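PDB 5SZR: protein Pcdhgb2 from Mus musculus, which probably mediates calcium-dependent cell adhesion and may help establish and maintain specific neuronal connections in the brain. Local coordinates for residues Val315-Asp320 with Ala359-Asn364; Val222-Asn227 with Arg281-Glu286; Leu367-Leu372 with Val407-Gly412; Ala322-Tyr327 with Val355-Asp360. All blocks are in the same frame, centred on the assembly; numbering follows the deposited sequence.

Interaction 1: Val315-Asp320 with Ala359-Asn364. With CA (calcium ion), chain Q; CA (calcium ion), chain R; CA (calcium ion), chain P.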
# COMPACT_ATOMS: atom_id res chain seq x y z
N VAL A 315 2.42 -27.54 -23.21
CA VAL A 315 3.66 -28.05 -23.78
C VAL A 315 3.57 -27.91 -25.30
O VAL A 315 2.67 -28.47 -25.94
CB VAL A 315 3.90 -29.51 -23.37
CG1 VAL A 315 5.16 -30.05 -24.02
CG2 VAL A 315 3.98 -29.61 -21.85
N GLY A 316 4.50 -27.16 -25.88
CA GLY A 316 4.45 -26.84 -27.30
C GLY A 316 5.08 -27.94 -28.15
O GLY A 316 6.10 -28.52 -27.79
N ASP A 317 4.45 -28.21 -29.29
CA ASP A 317 4.94 -29.24 -30.19
C ASP A 317 6.09 -28.72 -31.03
O ASP A 317 6.00 -27.64 -31.62
CB ASP A 317 3.80 -29.73 -31.10
CG ASP A 317 4.24 -30.85 -32.02
OD1 ASP A 317 5.08 -31.67 -31.60
OD2 ASP A 317 3.73 -30.91 -33.16
N ARG A 318 7.18 -29.47 -31.06
CA ARG A 318 8.28 -29.25 -31.99
C ARG A 318 8.35 -30.40 -32.98
O ARG A 318 7.77 -31.47 -32.77
CB ARG A 318 9.62 -29.10 -31.27
CG ARG A 318 9.84 -27.75 -30.61
CD ARG A 318 11.29 -27.62 -30.15
NE ARG A 318 11.56 -26.32 -29.53
CZ ARG A 318 11.82 -25.21 -30.22
NH1 ARG A 318 12.06 -24.08 -29.57
NH2 ARG A 318 11.85 -25.24 -31.54
N ASN A 319 9.09 -30.18 -34.07
CA ASN A 319 9.25 -31.20 -35.10
C ASN A 319 10.47 -32.07 -34.79
O ASN A 319 11.50 -32.04 -35.46
CB ASN A 319 9.37 -30.56 -36.48
CG ASN A 319 9.23 -31.57 -37.60
OD1 ASN A 319 8.44 -32.50 -37.49
ND2 ASN A 319 10.02 -31.41 -38.67
N ASP A 320 10.32 -32.88 -33.73
CA ASP A 320 11.38 -33.79 -33.32
C ASP A 320 11.13 -35.23 -33.75
O ASP A 320 11.80 -36.14 -33.26
CB ASP A 320 11.60 -33.70 -31.80
CG ASP A 320 10.32 -33.87 -31.00
OD1 ASP A 320 9.22 -33.80 -31.59
OD2 ASP A 320 10.42 -34.06 -29.77
N ALA A 359 4.76 -38.80 -35.71
CA ALA A 359 4.39 -38.75 -34.30
C ALA A 359 4.05 -37.34 -33.81
O ALA A 359 3.51 -37.21 -32.71
CB ALA A 359 5.52 -39.32 -33.44
N ASP A 360 4.34 -36.30 -34.59
CA ASP A 360 4.13 -34.94 -34.13
C ASP A 360 2.69 -34.50 -34.32
O ASP A 360 1.80 -35.34 -34.52
CB ASP A 360 5.09 -33.99 -34.85
CG ASP A 360 6.55 -34.31 -34.56
OD1 ASP A 360 6.85 -34.69 -33.41
OD2 ASP A 360 7.39 -34.19 -35.47
N SER A 361 2.43 -33.20 -34.24
CA SER A 361 1.09 -32.65 -34.37
C SER A 361 1.10 -31.46 -35.32
O SER A 361 2.16 -30.92 -35.65
CB SER A 361 0.53 -32.21 -33.00
OG SER A 361 0.52 -33.30 -32.09
N GLY A 362 -0.09 -31.06 -35.76
CA GLY A 362 -0.23 -29.90 -36.62
C GLY A 362 0.60 -30.01 -37.89
O GLY A 362 0.71 -31.08 -38.51
N HIS A 363 1.20 -28.88 -38.28
CA HIS A 363 2.03 -28.88 -39.48
C HIS A 363 3.25 -29.77 -39.33
O HIS A 363 3.76 -30.29 -40.33
CB HIS A 363 2.45 -27.45 -39.83
CG HIS A 363 1.36 -26.63 -40.44
ND1 HIS A 363 0.41 -25.98 -39.69
CD2 HIS A 363 1.08 -26.35 -41.73
CE1 HIS A 363 -0.42 -25.34 -40.50
NE2 HIS A 363 -0.04 -25.55 -41.74
N ASN A 364 3.72 -29.98 -38.10
CA ASN A 364 4.86 -30.87 -37.90
C ASN A 364 4.56 -32.30 -38.32
O ASN A 364 5.49 -33.09 -38.52
CB ASN A 364 5.31 -30.83 -36.43
CG ASN A 364 5.91 -29.49 -36.03
OD1 ASN A 364 6.63 -28.86 -36.81
ND2 ASN A 364 5.63 -29.05 -34.81
CA CA Q . 6.89 -33.31 -31.31
CA CA R . 7.30 -34.44 -37.91
CA CA P . 8.86 -35.16 -28.43
O HOH W 1 9.39 -37.48 -29.45
O HOH W 2 10.59 -35.25 -26.77
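Asp317 and Asn364 reach toward each other tip to tip, their carboxylate and amide planes 79° apart. Asn364 ND2 donates to Asp317 OD2 over 3.1 Å. The bond lies in the plane of the amide but arrives from well above the carboxylate plane. The backbone N of Ser361 meets the same oxygen, Asp317 OD2, from the opposite face at 2.8 Å. Two donors therefore hold OD2, while OD1 binds a calcium ion. Asp360 crosses both Asp317 and Asn319 at about a right angle and bridges two metals. Its OD1 lies 2.5 Å from the calcium that also takes Asp317 OD1, Arg318 O and Asp320 OD1. Its OD2 shares the next calcium with Asn319 OD1 and Asn364 O. The amides of Asn319 and Asn364 are nearly parallel, 9° apart, with Asn319 CB 3.2 Å from Asn364 OD1. The Asp320 carboxylate is turned almost parallel to that of Asp360; its OD2 binds a third calcium, and its main polar partner beyond the metals is Asn227. Glu226 and Glu286 complete the middle calcium. This is the three-calcium linker between successive cadherin repeats, here the fifth and sixth of the protein, with Asp317 to Asp320 in the characteristic DxND sequence.

Interaction 2: Val222-Asn227 with Arg281-Glu286; sequences VHVAEN and RAFDHE. With CA (calcium ion), chain P; CA (calcium ion), chain Q.
Glu226 meets Asp284 and Glu286 around one calcium ion, and this is the tight part of the contact. Its CG is anti to the backbone N (chi1 179°), and the chain runs on extended past Phe283 O. Glu226 OE2 lies 2.3 Å from the calcium. Asp284 OD1 and Glu286 OE1 bind the same ion. The oxygens are crowded: Glu226 OE2 is 2.7 Å from Glu286 OE1. The backbone N of His285 also points to Glu226 OE2, but that bond is modelled too short for its length to be relied on. Glu286 is bent at chi2 (68°), which sets CD; its OE2 binds a second calcium, 2.4 Å away. Asp284 OD1 also accepts from Glu286 N, which makes an Asx turn. Asn227 N bonds to Phe283 O at 2.9 Å, nearly straight. Away from the metals, Val224 CG1 touches the edge of the Phe283 ring, 4.0 Å from CD1.

The other side is looser and faces solvent. Ala282 CB only brushes the backbone of Asn227. Two waters fill places on the first calcium, and one of them donates to Asn227 OD1, 2.7 Å away. The main polar partner of the Asn227 side chain is Asp320, which also completes this calcium site.

Three carboxylates this close would be expected to repel without metal. The contact therefore probably depends on bound calcium, consistent with calcium-dependent stiffening of cadherin repeats.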
# COMPACT_ATOMS: atom_id res chain seq x y z
N VAL A 222 0.69 -20.58 -19.47
CA VAL A 222 2.11 -20.58 -19.82
C VAL A 222 2.33 -21.52 -21.00
O VAL A 222 1.77 -22.62 -21.04
CB VAL A 222 2.98 -20.99 -18.62
CG1 VAL A 222 4.46 -20.90 -18.97
CG2 VAL A 222 2.65 -20.11 -17.42
N HIS A 223 3.16 -21.08 -21.95
CA HIS A 223 3.58 -21.90 -23.08
C HIS A 223 5.05 -22.26 -22.91
O HIS A 223 5.88 -21.39 -22.64
CB HIS A 223 3.39 -21.17 -24.41
CG HIS A 223 1.95 -20.99 -24.80
ND1 HIS A 223 1.16 -19.98 -24.31
CD2 HIS A 223 1.17 -21.70 -25.66
CE1 HIS A 223 -0.05 -20.07 -24.84
NE2 HIS A 223 -0.07 -21.10 -25.66
N VAL A 224 5.38 -23.55 -23.07
CA VAL A 224 6.75 -24.03 -22.95
C VAL A 224 7.04 -24.97 -24.12
O VAL A 224 6.37 -26.00 -24.27
CB VAL A 224 7.02 -24.76 -21.63
CG1 VAL A 224 8.51 -25.02 -21.45
CG2 VAL A 224 6.47 -23.98 -20.45
N ALA A 225 8.03 -24.62 -24.93
CA ALA A 225 8.41 -25.47 -26.05
C ALA A 225 8.99 -26.79 -25.55
O ALA A 225 9.80 -26.81 -24.62
CB ALA A 225 9.41 -24.77 -26.96
N GLU A 226 8.54 -27.87 -26.17
CA GLU A 226 9.06 -29.21 -25.92
C GLU A 226 10.58 -29.24 -25.96
O GLU A 226 11.22 -28.40 -26.59
CB GLU A 226 8.46 -30.15 -26.97
CG GLU A 226 8.86 -31.59 -26.93
CD GLU A 226 8.10 -32.37 -27.97
OE1 GLU A 226 7.98 -31.89 -29.12
OE2 GLU A 226 7.57 -33.44 -27.63
N ASN A 227 11.15 -30.23 -25.27
CA ASN A 227 12.58 -30.53 -25.28
C ASN A 227 13.40 -29.41 -24.64
O ASN A 227 14.61 -29.30 -24.88
CB ASN A 227 13.09 -30.82 -26.69
CG ASN A 227 12.33 -31.97 -27.34
OD1 ASN A 227 11.98 -32.94 -26.67
ND2 ASN A 227 12.08 -31.86 -28.64
N ARG A 281 12.18 -30.78 -15.80
CA ARG A 281 12.52 -31.84 -16.73
C ARG A 281 12.26 -31.36 -18.15
O ARG A 281 11.56 -30.37 -18.38
CB ARG A 281 11.72 -33.11 -16.46
CG ARG A 281 10.23 -32.95 -16.72
CD ARG A 281 9.56 -34.29 -16.97
NE ARG A 281 9.71 -35.20 -15.84
CZ ARG A 281 9.06 -36.36 -15.72
NH1 ARG A 281 9.25 -37.13 -14.66
NH2 ARG A 281 8.21 -36.74 -16.67
N ALA A 282 12.82 -32.09 -19.11
CA ALA A 282 12.53 -31.84 -20.52
C ALA A 282 11.13 -32.35 -20.84
O ALA A 282 10.86 -33.55 -20.72
CB ALA A 282 13.57 -32.53 -21.41
N PHE A 283 10.24 -31.45 -21.23
CA PHE A 283 8.89 -31.85 -21.58
C PHE A 283 8.86 -32.52 -22.95
O PHE A 283 9.65 -32.19 -23.84
CB PHE A 283 7.95 -30.65 -21.56
CG PHE A 283 7.81 -30.00 -20.20
CD1 PHE A 283 7.62 -28.63 -20.09
CD2 PHE A 283 7.85 -30.76 -19.05
CE1 PHE A 283 7.48 -28.03 -18.84
CE2 PHE A 283 7.72 -30.16 -17.80
CZ PHE A 283 7.53 -28.80 -17.70
N ASP A 284 7.95 -33.48 -23.10
CA ASP A 284 7.77 -34.23 -24.35
C ASP A 284 6.31 -34.09 -24.76
O ASP A 284 5.43 -34.71 -24.14
CB ASP A 284 8.18 -35.69 -24.16
CG ASP A 284 7.96 -36.54 -25.41
OD1 ASP A 284 7.77 -35.99 -26.51
OD2 ASP A 284 7.99 -37.78 -25.28
N HIS A 285 6.06 -33.28 -25.78
CA HIS A 285 4.68 -33.01 -26.21
C HIS A 285 3.94 -34.29 -26.58
O HIS A 285 2.72 -34.36 -26.44
CB HIS A 285 4.70 -32.04 -27.40
CG HIS A 285 3.36 -31.85 -28.05
ND1 HIS A 285 2.46 -30.89 -27.63
CD2 HIS A 285 2.77 -32.48 -29.09
CE1 HIS A 285 1.37 -30.95 -28.38
NE2 HIS A 285 1.54 -31.91 -29.27
N GLU A 286 4.66 -35.31 -27.04
CA GLU A 286 4.02 -36.55 -27.44
C GLU A 286 3.53 -37.36 -26.24
O GLU A 286 2.62 -38.19 -26.41
CB GLU A 286 4.97 -37.37 -28.30
CG GLU A 286 5.04 -36.91 -29.77
CD GLU A 286 5.68 -35.54 -29.95
OE1 GLU A 286 6.77 -35.31 -29.41
OE2 GLU A 286 5.09 -34.69 -30.65
CA CA P . 8.86 -35.16 -28.43
CA CA Q . 6.89 -33.31 -31.31
O HOH W 2 10.59 -35.25 -26.77
O HOH W 1 9.39 -37.48 -29.45

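Interaction 3: Leu367-Leu372 with Val407-Gly412. With CA (calcium ion), chain R; MAN (alpha-D-mannopyranose), chain U.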
# COMPACT_ATOMS: atom_id res chain seq x y z
N LEU A 367 1.69 -34.47 -43.74
CA LEU A 367 2.58 -35.11 -44.69
C LEU A 367 2.24 -34.74 -46.12
O LEU A 367 1.06 -34.58 -46.48
CB LEU A 367 2.55 -36.63 -44.51
CG LEU A 367 2.91 -37.02 -43.08
CD1 LEU A 367 3.14 -38.52 -42.97
CD2 LEU A 367 4.13 -36.24 -42.58
N SER A 368 3.27 -34.60 -46.94
CA SER A 368 3.13 -34.34 -48.36
C SER A 368 4.14 -35.21 -49.10
O SER A 368 5.25 -35.42 -48.61
CB SER A 368 3.35 -32.87 -48.70
OG SER A 368 4.73 -32.56 -48.71
N TYR A 369 3.74 -35.70 -50.27
CA TYR A 369 4.47 -36.72 -51.01
C TYR A 369 5.00 -36.13 -52.31
O TYR A 369 4.26 -35.49 -53.05
CB TYR A 369 3.57 -37.92 -51.29
CG TYR A 369 3.07 -38.59 -50.02
CD1 TYR A 369 3.71 -39.73 -49.53
CD2 TYR A 369 1.99 -38.09 -49.32
CE1 TYR A 369 3.27 -40.35 -48.38
CE2 TYR A 369 1.54 -38.70 -48.15
CZ TYR A 369 2.19 -39.83 -47.69
OH TYR A 369 1.75 -40.44 -46.54
N HIS A 370 6.29 -36.35 -52.58
CA HIS A 370 6.95 -35.73 -53.72
C HIS A 370 7.78 -36.76 -54.48
O HIS A 370 8.38 -37.66 -53.88
CB HIS A 370 7.86 -34.59 -53.27
CG HIS A 370 7.16 -33.57 -52.41
ND1 HIS A 370 6.63 -32.41 -52.92
CD2 HIS A 370 6.91 -33.55 -51.08
CE1 HIS A 370 6.08 -31.71 -51.94
NE2 HIS A 370 6.24 -32.38 -50.82
N VAL A 371 7.82 -36.61 -55.80
CA VAL A 371 8.70 -37.39 -56.66
C VAL A 371 10.04 -36.67 -56.75
O VAL A 371 10.10 -35.53 -57.22
CB VAL A 371 8.09 -37.58 -58.06
CG1 VAL A 371 9.13 -38.21 -59.01
CG2 VAL A 371 6.85 -38.46 -58.00
N LEU A 372 11.10 -37.33 -56.29
CA LEU A 372 12.43 -36.74 -56.44
C LEU A 372 13.07 -37.12 -57.77
O LEU A 372 13.68 -36.27 -58.43
CB LEU A 372 13.33 -37.16 -55.28
CG LEU A 372 12.79 -36.92 -53.86
CD1 LEU A 372 13.81 -37.40 -52.83
CD2 LEU A 372 12.43 -35.45 -53.63
N VAL A 407 10.68 -41.42 -54.25
CA VAL A 407 9.65 -40.57 -53.65
C VAL A 407 10.08 -40.15 -52.25
O VAL A 407 10.80 -40.86 -51.55
CB VAL A 407 8.28 -41.27 -53.61
CG1 VAL A 407 7.85 -41.68 -55.01
CG2 VAL A 407 8.32 -42.48 -52.69
N ALA A 408 9.61 -38.97 -51.85
CA ALA A 408 9.90 -38.41 -50.54
C ALA A 408 8.59 -38.03 -49.86
O ALA A 408 7.75 -37.35 -50.46
CB ALA A 408 10.82 -37.19 -50.65
N VAL A 409 8.41 -38.48 -48.62
CA VAL A 409 7.31 -38.05 -47.78
C VAL A 409 7.86 -37.06 -46.77
O VAL A 409 8.75 -37.40 -45.97
CB VAL A 409 6.60 -39.24 -47.11
CG1 VAL A 409 7.62 -40.21 -46.51
CG2 VAL A 409 5.62 -38.76 -46.06
N ARG A 410 7.37 -35.82 -46.81
CA ARG A 410 7.86 -34.73 -45.99
C ARG A 410 6.76 -34.23 -45.06
O ARG A 410 5.58 -34.29 -45.39
CB ARG A 410 8.35 -33.56 -46.85
CG ARG A 410 9.40 -33.93 -47.87
CD ARG A 410 10.07 -32.70 -48.47
NE ARG A 410 11.41 -33.03 -48.95
CZ ARG A 410 11.77 -33.08 -50.23
NH1 ARG A 410 10.90 -32.80 -51.18
NH2 ARG A 410 13.02 -33.40 -50.55
N ASP A 411 7.16 -33.74 -43.89
CA ASP A 411 6.20 -33.06 -43.03
C ASP A 411 6.21 -31.57 -43.34
O ASP A 411 6.96 -31.09 -44.20
CB ASP A 411 6.47 -33.36 -41.55
CG ASP A 411 7.85 -32.92 -41.08
OD1 ASP A 411 8.42 -31.95 -41.62
OD2 ASP A 411 8.37 -33.56 -40.14
N GLY A 412 5.37 -30.82 -42.64
CA GLY A 412 5.25 -29.40 -42.91
C GLY A 412 6.01 -28.54 -41.92
O GLY A 412 5.77 -27.34 -41.81
CA CA R . 7.30 -34.44 -37.91
C1 MAN U . 13.54 -35.66 -47.40
C2 MAN U . 14.92 -36.29 -47.57
C3 MAN U . 15.88 -35.67 -46.54
C4 MAN U . 15.91 -34.15 -46.71
C5 MAN U . 14.48 -33.62 -46.49
C6 MAN U . 14.37 -32.12 -46.68
O2 MAN U . 15.47 -35.96 -48.86
O3 MAN U . 17.19 -36.20 -46.63
O4 MAN U . 16.80 -33.57 -45.76
O5 MAN U . 13.58 -34.25 -47.44
O6 MAN U . 13.00 -31.82 -46.95
O HOH W 3 4.88 -30.57 -46.29
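Tyr369 and Val409 lie side by side, pointing the same way from neighbouring strands. Val409 CG2 sits over one face of the tyrosine ring as a CH-pi contact, 4.1 Å from the ring centroid. CG2 is anti to the backbone N of Val409, while CG1 stands between the backbone N and the carbonyl carbon (chi1 46°). Leu367 CD1 packs on the same methyl, 4.0 Å from Val409 CG2. Its CD2 meets the backbone of Asp411.

The face with Ser368, His370, Ala408 and Arg410 is more polar. Leu372 CD1 rests 3.7 Å from Ala408 CB. The Arg410 guanidinium covers that methyl too, with Ala408 CB over the centre of one face. His370 crosses Arg410 at about a right angle, its ring held by Ser368 OG, 2.6 Å from His370 NE2.

The two strands are antiparallel neighbours, the 368-374 strand being outermost in one sheet of the sixth cadherin repeat. Ser368 pairs with Arg410 and His370 with Ala408, each through two backbone bonds, the shortest from Ala408 N to His370 O at 2.7 Å.

Farther out, Arg410 runs extended from CG to NE and reaches a mannose attached to the protein. Arg410 NE donates to O5 of the mannose at 2.9 Å; its bond to O6 is weak. At the end of the strand Asp411 OD2 binds calcium at 2.6 Å. Asp411 OD1 accepts from the backbone N of Leu417 and Gly413, which fixes the carboxylate. Tyr369 also touches Val354 and Leu382.

Interaction 4: Ala322-Tyr327 with Val355-Asp360; sequences APRVLY and VAVDAD. With CA (calcium ion), chain R; CA (calcium ion), chain Q.
Val355 O is gripped by two backbone donors, Leu326 N at 2.8 Å and Tyr327 N at 3.2 Å. The first comes nearly straight in line with the carbonyl; the second lies in the carbonyl plane, on a lone pair. Tyr327 O returns a bond to Val355 N at 2.8 Å. Leu326 and Tyr327 thus face one residue, a classic beta bulge that shifts the register by one. Before it, Arg324 and Val357 form a regular hydrogen-bonded pair.

The Leu326 side chain crosses Val357 at about a right angle, with Leu326 CD1 3.7 Å from Val357 CG2. Arg324 lies alongside Val357 and touches the same methyl through CG. One face of its guanidinium is met by Leu326 CD2. Tyr327 contributes CB, 3.9 Å from Val355 CB, while its ring leads away.

These strands are the edge and second strands of one sheet in the sixth cadherin repeat, joining directly onto the calcium linker. Past the strand end, Asp358 lies beside Pro323, with Asp358 OD2 3.3 Å from Pro323 CD. Asp358 CG is anti to the backbone N (chi1 -163°), and both carboxylate oxygens bind one calcium. OD1 also accepts from Asp360 N through its anti lone pair, closing an Asx turn. A water bridges Ala322 O and Ala359 N. On the sheet face that carries Val325 and Ala356, Val409 packs against both.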
# COMPACT_ATOMS: atom_id res chain seq x y z
N ALA A 322 10.71 -37.48 -37.39
CA ALA A 322 10.65 -37.56 -38.83
C ALA A 322 9.55 -38.54 -39.25
O ALA A 322 9.29 -39.52 -38.55
CB ALA A 322 11.98 -38.02 -39.40
N PRO A 323 8.88 -38.28 -40.37
CA PRO A 323 7.91 -39.25 -40.87
C PRO A 323 8.58 -40.58 -41.17
O PRO A 323 9.77 -40.65 -41.48
CB PRO A 323 7.35 -38.59 -42.14
CG PRO A 323 8.32 -37.52 -42.49
CD PRO A 323 8.97 -37.08 -41.22
N ARG A 324 7.81 -41.66 -41.05
CA ARG A 324 8.30 -42.99 -41.34
C ARG A 324 7.32 -43.73 -42.24
O ARG A 324 6.10 -43.61 -42.08
CB ARG A 324 8.55 -43.79 -40.05
CG ARG A 324 7.51 -43.60 -38.97
CD ARG A 324 8.06 -44.00 -37.61
NE ARG A 324 8.29 -45.44 -37.51
CZ ARG A 324 7.40 -46.31 -37.04
NH1 ARG A 324 7.69 -47.60 -36.98
NH2 ARG A 324 6.21 -45.87 -36.64
N VAL A 325 7.86 -44.48 -43.19
CA VAL A 325 7.05 -45.21 -44.16
C VAL A 325 6.62 -46.54 -43.54
O VAL A 325 7.45 -47.29 -43.03
CB VAL A 325 7.82 -45.42 -45.46
CG1 VAL A 325 6.97 -46.16 -46.48
CG2 VAL A 325 8.30 -44.09 -46.02
N LEU A 326 5.32 -46.82 -43.59
CA LEU A 326 4.78 -48.09 -43.11
C LEU A 326 4.38 -49.03 -44.24
O LEU A 326 4.36 -50.25 -44.02
CB LEU A 326 3.55 -47.84 -42.23
CG LEU A 326 3.77 -46.96 -41.00
CD1 LEU A 326 2.49 -46.88 -40.17
CD2 LEU A 326 4.92 -47.49 -40.17
N TYR A 327 4.07 -48.51 -45.42
CA TYR A 327 3.75 -49.31 -46.59
C TYR A 327 4.17 -48.54 -47.84
O TYR A 327 3.97 -47.33 -47.91
CB TYR A 327 2.26 -49.65 -46.64
CG TYR A 327 1.87 -50.51 -47.82
CD1 TYR A 327 1.74 -51.89 -47.69
CD2 TYR A 327 1.66 -49.96 -49.08
CE1 TYR A 327 1.40 -52.68 -48.77
CE2 TYR A 327 1.33 -50.73 -50.16
CZ TYR A 327 1.20 -52.10 -50.00
OH TYR A 327 0.86 -52.88 -51.09
N VAL A 355 2.10 -45.22 -47.56
CA VAL A 355 1.40 -44.97 -46.30
C VAL A 355 2.45 -44.60 -45.26
O VAL A 355 3.27 -45.44 -44.88
CB VAL A 355 0.57 -46.18 -45.85
CG1 VAL A 355 -0.07 -45.89 -44.50
CG2 VAL A 355 -0.48 -46.52 -46.89
N ALA A 356 2.43 -43.35 -44.80
CA ALA A 356 3.38 -42.87 -43.81
C ALA A 356 2.64 -42.24 -42.64
O ALA A 356 1.50 -41.81 -42.77
CB ALA A 356 4.36 -41.86 -44.41
N VAL A 357 3.32 -42.20 -41.49
CA VAL A 357 2.81 -41.58 -40.28
C VAL A 357 3.87 -40.65 -39.71
O VAL A 357 5.03 -40.65 -40.14
CB VAL A 357 2.40 -42.62 -39.21
CG1 VAL A 357 1.17 -43.40 -39.67
CG2 VAL A 357 3.55 -43.57 -38.91
N ASP A 358 3.46 -39.85 -38.72
CA ASP A 358 4.33 -38.85 -38.11
C ASP A 358 3.86 -38.62 -36.68
O ASP A 358 2.69 -38.29 -36.46
CB ASP A 358 4.32 -37.55 -38.91
CG ASP A 358 5.47 -36.63 -38.57
OD1 ASP A 358 5.64 -36.27 -37.39
OD2 ASP A 358 6.23 -36.27 -39.50
N ALA A 359 4.76 -38.80 -35.71
CA ALA A 359 4.39 -38.75 -34.30
C ALA A 359 4.05 -37.34 -33.81
O ALA A 359 3.51 -37.21 -32.71
CB ALA A 359 5.52 -39.32 -33.44
N ASP A 360 4.34 -36.30 -34.59
CA ASP A 360 4.13 -34.94 -34.13
C ASP A 360 2.69 -34.50 -34.32
O ASP A 360 1.80 -35.34 -34.52
CB ASP A 360 5.09 -33.99 -34.85
CG ASP A 360 6.55 -34.31 -34.56
OD1 ASP A 360 6.85 -34.69 -33.41
OD2 ASP A 360 7.39 -34.19 -35.47
CA CA R . 7.30 -34.44 -37.91
CA CA Q . 6.89 -33.31 -31.31
O HOH W 4 7.32 -40.36 -36.31

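Interactions 1, 2 and 4 meet at the row of three calcium ions that joins two cadherin repeats; interaction 3 reaches only the last ion, through Asp411. Interaction 2 supplies ligands from the fifth repeat and interaction 4 from the sixth; interaction 1 joins the linker, 317-320, to Asp360 and Asn364 of the sixth repeat. The centres of 1 and 2 are about 10 Å apart, and Gly316 N lies 2.7 Å from Val224 O, a probable hydrogen bond. Interactions 1 and 4 share Ala359 and Asp360. Asn319 ND2 is 3.1 Å from Asp411 OD2, a probable hydrogen bond between 1 and 3. Interactions 3 and 4 pack together, centres about 11 Å apart. Interactions 2 and 3 do not touch.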